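PDB 1C7N: cystalysin from Treponema denticola, which binds pyridoxal-5'-phosphate and belongs to the class I and II aminotransferase family, with a fold built round a mixed beta sheet. Local coordinates for residues A[100-108]-A[128-136]. Numbering follows the deposited sequence.
Sequences PAVFNAVRE and MAIKNQERK
Two helices of the PLP-binding fold of the class I and II aminotransferases meet where Phe103 of 100-108 lies over Ala129 of 128-136. The evidence for a CH-pi contact is direct: Ala129 CA stands 3.5 Å from the centroid of the Phe103 ring, 19° off its normal, while Ala129 CB packs 3.8 Å from Val102 CG1. Gln133 approaches the ring obliquely, its amide plane 11° from that of the ring, and bridges the two backbones. Its NE2 donates to Phe103 O at 2.8 Å, almost straight at 176°, and also to Ala129 O at 3.1 Å. Two bonds from one NH2 group fix the amide's rotation and leave OE1 over a face of the Arg107 guanidinium, where the angles are too poor for a hydrogen bond. Phe103 O also accepts from Arg107 N within its helix. A bend at chi2 lays the chain of Arg135 along Val106, with NE 3.6 Å from Val106 CG1. At its end NH1 donates to Gln133 O at 2.8 Å, whereas NH2 bonds Thr110 O and reaches Val106 O only weakly. Glu134, at positive phi, is the C-prime residue of a Schellman motif that turns the chain from helix 125-131 into strand 136-139, outermost in the mixed sheet of this chain. Helix 255-267 flanks helix 98-109 through Asn104, Trp201 of strand 199-203 touches Val106, and Ala267 of the second subunit packs on Phe103 and Arg107.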
ATOM      1  N   PRO A 100      -6.445   6.028  -3.561  1.00 13.47           N
ATOM      2  CA  PRO A 100      -6.897   5.593  -2.234  1.00 13.79           C
ATOM      3  C   PRO A 100      -7.069   6.797  -1.301  1.00 14.21           C
ATOM      4  O   PRO A 100      -7.951   6.809  -0.436  1.00 13.99           O
ATOM      5  CB  PRO A 100      -5.780   4.659  -1.776  1.00 14.74           C
ATOM      6  CG  PRO A 100      -5.320   4.046  -3.066  1.00 15.68           C
ATOM      7  CD  PRO A 100      -5.274   5.248  -3.999  1.00 14.07           C
ATOM      8  N   ALA A 101      -6.226   7.812  -1.480  1.00 13.14           N
ATOM      9  CA  ALA A 101      -6.309   9.006  -0.649  1.00 12.97           C
ATOM     10  C   ALA A 101      -7.606   9.749  -0.954  1.00 13.75           C
ATOM     11  O   ALA A 101      -8.247  10.289  -0.048  1.00 13.86           O
ATOM     12  CB  ALA A 101      -5.114   9.907  -0.897  1.00 13.19           C
ATOM     13  N   VAL A 102      -7.996   9.772  -2.226  1.00 13.62           N
ATOM     14  CA  VAL A 102      -9.232  10.440  -2.615  1.00 14.70           C
ATOM     15  C   VAL A 102     -10.426   9.675  -2.041  1.00 15.92           C
ATOM     16  O   VAL A 102     -11.342  10.274  -1.473  1.00 16.19           O
ATOM     17  CB  VAL A 102      -9.363  10.540  -4.151  1.00 14.58           C
ATOM     18  CG1 VAL A 102     -10.740  11.072  -4.525  1.00 13.94           C
ATOM     19  CG2 VAL A 102      -8.276  11.459  -4.701  1.00 15.30           C
ATOM     20  N   PHE A 103     -10.412   8.351  -2.181  1.00 16.24           N
ATOM     21  CA  PHE A 103     -11.490   7.528  -1.642  1.00 17.73           C
ATOM     22  C   PHE A 103     -11.622   7.801  -0.152  1.00 18.10           C
ATOM     23  O   PHE A 103     -12.732   7.892   0.376  1.00 18.89           O
ATOM     24  CB  PHE A 103     -11.203   6.038  -1.850  1.00 18.74           C
ATOM     25  CG  PHE A 103     -11.822   5.469  -3.092  1.00 20.63           C
ATOM     26  CD1 PHE A 103     -11.305   5.767  -4.345  1.00 21.13           C
ATOM     27  CD2 PHE A 103     -12.932   4.631  -3.005  1.00 21.55           C
ATOM     28  CE1 PHE A 103     -11.881   5.241  -5.499  1.00 22.29           C
ATOM     29  CE2 PHE A 103     -13.518   4.099  -4.151  1.00 22.31           C
ATOM     30  CZ  PHE A 103     -12.990   4.404  -5.401  1.00 23.27           C
ATOM     31  N   ASN A 104     -10.479   7.924   0.519  1.00 18.37           N
ATOM     32  CA  ASN A 104     -10.449   8.186   1.949  1.00 18.64           C
ATOM     33  C   ASN A 104     -11.035   9.559   2.268  1.00 18.33           C
ATOM     34  O   ASN A 104     -11.713   9.732   3.280  1.00 17.86           O
ATOM     35  CB  ASN A 104      -9.013   8.106   2.470  1.00 19.59           C
ATOM     36  CG  ASN A 104      -8.945   8.136   3.982  1.00 20.65           C
ATOM     37  OD1 ASN A 104      -9.549   7.296   4.652  1.00 21.70           O
ATOM     38  ND2 ASN A 104      -8.217   9.102   4.529  1.00 20.10           N
ATOM     39  N   ALA A 105     -10.771  10.535   1.405  1.00 18.26           N
ATOM     40  CA  ALA A 105     -11.292  11.881   1.616  1.00 18.42           C
ATOM     41  C   ALA A 105     -12.820  11.856   1.604  1.00 18.19           C
ATOM     42  O   ALA A 105     -13.466  12.427   2.480  1.00 18.23           O
ATOM     43  CB  ALA A 105     -10.774  12.822   0.539  1.00 18.29           C
ATOM     44  N   VAL A 106     -13.392  11.184   0.610  1.00 18.40           N
ATOM     45  CA  VAL A 106     -14.843  11.087   0.495  1.00 19.34           C
ATOM     46  C   VAL A 106     -15.407  10.339   1.700  1.00 19.77           C
ATOM     47  O   VAL A 106     -16.382  10.762   2.320  1.00 19.31           O
ATOM     48  CB  VAL A 106     -15.244  10.339  -0.790  1.00 19.54           C
ATOM     49  CG1 VAL A 106     -16.756  10.152  -0.838  1.00 19.55           C
ATOM     50  CG2 VAL A 106     -14.763  11.116  -2.009  1.00 19.83           C
ATOM     51  N   ARG A 107     -14.768   9.227   2.032  1.00 20.46           N
ATOM     52  CA  ARG A 107     -15.188   8.398   3.149  1.00 21.93           C
ATOM     53  C   ARG A 107     -15.287   9.176   4.460  1.00 21.40           C
ATOM     54  O   ARG A 107     -16.290   9.095   5.168  1.00 20.73           O
ATOM     55  CB  ARG A 107     -14.204   7.235   3.309  1.00 23.97           C
ATOM     56  CG  ARG A 107     -14.501   6.286   4.460  1.00 27.88           C
ATOM     57  CD  ARG A 107     -13.591   5.059   4.405  1.00 30.52           C
ATOM     58  NE  ARG A 107     -13.635   4.423   3.089  1.00 33.10           N
ATOM     59  CZ  ARG A 107     -12.671   4.513   2.175  1.00 34.26           C
ATOM     60  NH1 ARG A 107     -11.568   5.211   2.425  1.00 34.17           N
ATOM     61  NH2 ARG A 107     -12.816   3.915   1.000  1.00 33.81           N
ATOM     62  N   GLU A 108     -14.248   9.947   4.764  1.00 21.04           N
ATOM     63  CA  GLU A 108     -14.185  10.701   6.012  1.00 21.73           C
ATOM     64  C   GLU A 108     -14.939  12.026   6.103  1.00 21.63           C
ATOM     65  O   GLU A 108     -15.587  12.294   7.111  1.00 21.02           O
ATOM     66  CB  GLU A 108     -12.715  10.933   6.380  1.00 21.72           C
ATOM     67  CG  GLU A 108     -12.480  11.728   7.659  1.00 22.46           C
ATOM     68  CD  GLU A 108     -13.180  11.126   8.866  1.00 22.75           C
ATOM     69  OE1 GLU A 108     -13.216   9.884   8.977  1.00 21.80           O
ATOM     70  OE2 GLU A 108     -13.681  11.898   9.709  1.00 22.02           O
ATOM     71  N   MET A 128     -15.627   7.224  -9.702  1.00 23.18           N
ATOM     72  CA  MET A 128     -15.673   6.021  -8.887  1.00 24.07           C
ATOM     73  C   MET A 128     -15.582   6.306  -7.390  1.00 23.54           C
ATOM     74  O   MET A 128     -16.374   5.784  -6.606  1.00 23.45           O
ATOM     75  CB  MET A 128     -14.542   5.078  -9.311  1.00 26.80           C
ATOM     76  CG  MET A 128     -14.573   4.705 -10.791  1.00 29.57           C
ATOM     77  SD  MET A 128     -13.073   3.864 -11.344  1.00 33.83           S
ATOM     78  CE  MET A 128     -13.177   2.341 -10.406  1.00 32.87           C
ATOM     79  N   ALA A 129     -14.621   7.137  -6.997  1.00 22.61           N
ATOM     80  CA  ALA A 129     -14.422   7.469  -5.588  1.00 21.82           C
ATOM     81  C   ALA A 129     -15.688   8.014  -4.942  1.00 21.66           C
ATOM     82  O   ALA A 129     -15.912   7.843  -3.739  1.00 20.09           O
ATOM     83  CB  ALA A 129     -13.299   8.484  -5.451  1.00 21.78           C
ATOM     84  N   ILE A 130     -16.512   8.671  -5.750  1.00 20.90           N
ATOM     85  CA  ILE A 130     -17.741   9.267  -5.262  1.00 21.48           C
ATOM     86  C   ILE A 130     -18.939   8.319  -5.228  1.00 22.42           C
ATOM     87  O   ILE A 130     -19.401   7.949  -4.150  1.00 21.92           O
ATOM     88  CB  ILE A 130     -18.096  10.522  -6.097  1.00 20.86           C
ATOM     89  CG1 ILE A 130     -16.963  11.548  -5.974  1.00 20.20           C
ATOM     90  CG2 ILE A 130     -19.420  11.121  -5.619  1.00 19.64           C
ATOM     91  CD1 ILE A 130     -17.068  12.717  -6.933  1.00 17.61           C
ATOM     92  N   LYS A 131     -19.437   7.913  -6.392  1.00 24.09           N
ATOM     93  CA  LYS A 131     -20.609   7.046  -6.421  1.00 25.96           C
ATOM     94  C   LYS A 131     -20.418   5.642  -5.857  1.00 26.35           C
ATOM     95  O   LYS A 131     -21.360   5.062  -5.313  1.00 25.55           O
ATOM     96  CB  LYS A 131     -21.188   6.966  -7.839  1.00 27.26           C
ATOM     97  CG  LYS A 131     -20.342   6.240  -8.861  1.00 28.60           C
ATOM     98  CD  LYS A 131     -21.111   6.130 -10.173  1.00 30.85           C
ATOM     99  CE  LYS A 131     -22.431   5.392  -9.970  1.00 32.17           C
ATOM    100  NZ  LYS A 131     -23.331   5.451 -11.161  1.00 33.09           N
ATOM    101  N   ASN A 132     -19.213   5.092  -5.977  1.00 27.23           N
ATOM    102  CA  ASN A 132     -18.952   3.761  -5.446  1.00 27.36           C
ATOM    103  C   ASN A 132     -19.121   3.744  -3.930  1.00 27.43           C
ATOM    104  O   ASN A 132     -19.288   2.684  -3.331  1.00 27.27           O
ATOM    105  CB  ASN A 132     -17.542   3.297  -5.828  1.00 28.76           C
ATOM    106  CG  ASN A 132     -17.460   2.810  -7.263  1.00 30.46           C
ATOM    107  OD1 ASN A 132     -18.323   3.119  -8.085  1.00 32.01           O
ATOM    108  ND2 ASN A 132     -16.412   2.054  -7.577  1.00 30.71           N
ATOM    109  N   GLN A 133     -19.074   4.921  -3.310  1.00 26.69           N
ATOM    110  CA  GLN A 133     -19.254   5.020  -1.864  1.00 26.06           C
ATOM    111  C   GLN A 133     -20.617   5.648  -1.583  1.00 25.88           C
ATOM    112  O   GLN A 133     -20.885   6.149  -0.491  1.00 25.45           O
ATOM    113  CB  GLN A 133     -18.134   5.852  -1.231  1.00 25.13           C
ATOM    114  CG  GLN A 133     -16.743   5.263  -1.445  1.00 24.21           C
ATOM    115  CD  GLN A 133     -15.696   5.866  -0.528  1.00 23.24           C
ATOM    116  OE1 GLN A 133     -15.718   5.653   0.681  1.00 21.57           O
ATOM    117  NE2 GLN A 133     -14.773   6.629  -1.103  1.00 23.06           N
ATOM    118  N   GLU A 134     -21.467   5.604  -2.602  1.00 26.18           N
ATOM    119  CA  GLU A 134     -22.827   6.122  -2.555  1.00 27.13           C
ATOM    120  C   GLU A 134     -22.990   7.607  -2.243  1.00 26.40           C
ATOM    121  O   GLU A 134     -23.938   8.011  -1.569  1.00 26.93           O
ATOM    122  CB  GLU A 134     -23.673   5.279  -1.594  1.00 29.47           C
ATOM    123  CG  GLU A 134     -23.661   3.796  -1.938  1.00 32.66           C
ATOM    124  CD  GLU A 134     -24.718   3.002  -1.192  1.00 35.76           C
ATOM    125  OE1 GLU A 134     -24.659   1.753  -1.229  1.00 37.94           O
ATOM    126  OE2 GLU A 134     -25.612   3.622  -0.577  1.00 37.96           O
ATOM    127  N   ARG A 135     -22.057   8.420  -2.726  1.00 25.47           N
ATOM    128  CA  ARG A 135     -22.155   9.867  -2.555  1.00 24.04           C
ATOM    129  C   ARG A 135     -22.697  10.325  -3.905  1.00 23.41           C
ATOM    130  O   ARG A 135     -22.785   9.520  -4.833  1.00 23.57           O
ATOM    131  CB  ARG A 135     -20.783  10.491  -2.289  1.00 22.75           C
ATOM    132  CG  ARG A 135     -20.402  10.626  -0.815  1.00 21.54           C
ATOM    133  CD  ARG A 135     -20.303   9.292  -0.076  1.00 21.27           C
ATOM    134  NE  ARG A 135     -19.649   9.469   1.223  1.00 21.77           N
ATOM    135  CZ  ARG A 135     -19.442   8.501   2.114  1.00 21.50           C
ATOM    136  NH1 ARG A 135     -19.836   7.261   1.871  1.00 22.23           N
ATOM    137  NH2 ARG A 135     -18.819   8.778   3.251  1.00 22.59           N
ATOM    138  N   LYS A 136     -23.067  11.594  -4.033  1.00 23.46           N
ATOM    139  CA  LYS A 136     -23.608  12.063  -5.304  1.00 23.59           C
ATOM    140  C   LYS A 136     -22.595  12.846  -6.136  1.00 22.87           C
ATOM    141  O   LYS A 136     -22.009  13.819  -5.669  1.00 22.11           O
ATOM    142  CB  LYS A 136     -24.852  12.927  -5.068  1.00 24.65           C
ATOM    143  CG  LYS A 136     -25.914  12.286  -4.173  1.00 27.86           C
ATOM    144  CD  LYS A 136     -26.231  10.852  -4.579  1.00 30.18           C
ATOM    145  CE  LYS A 136     -26.722  10.751  -6.014  1.00 32.35           C
ATOM    146  NZ  LYS A 136     -26.942   9.328  -6.406  1.00 34.03           N
TER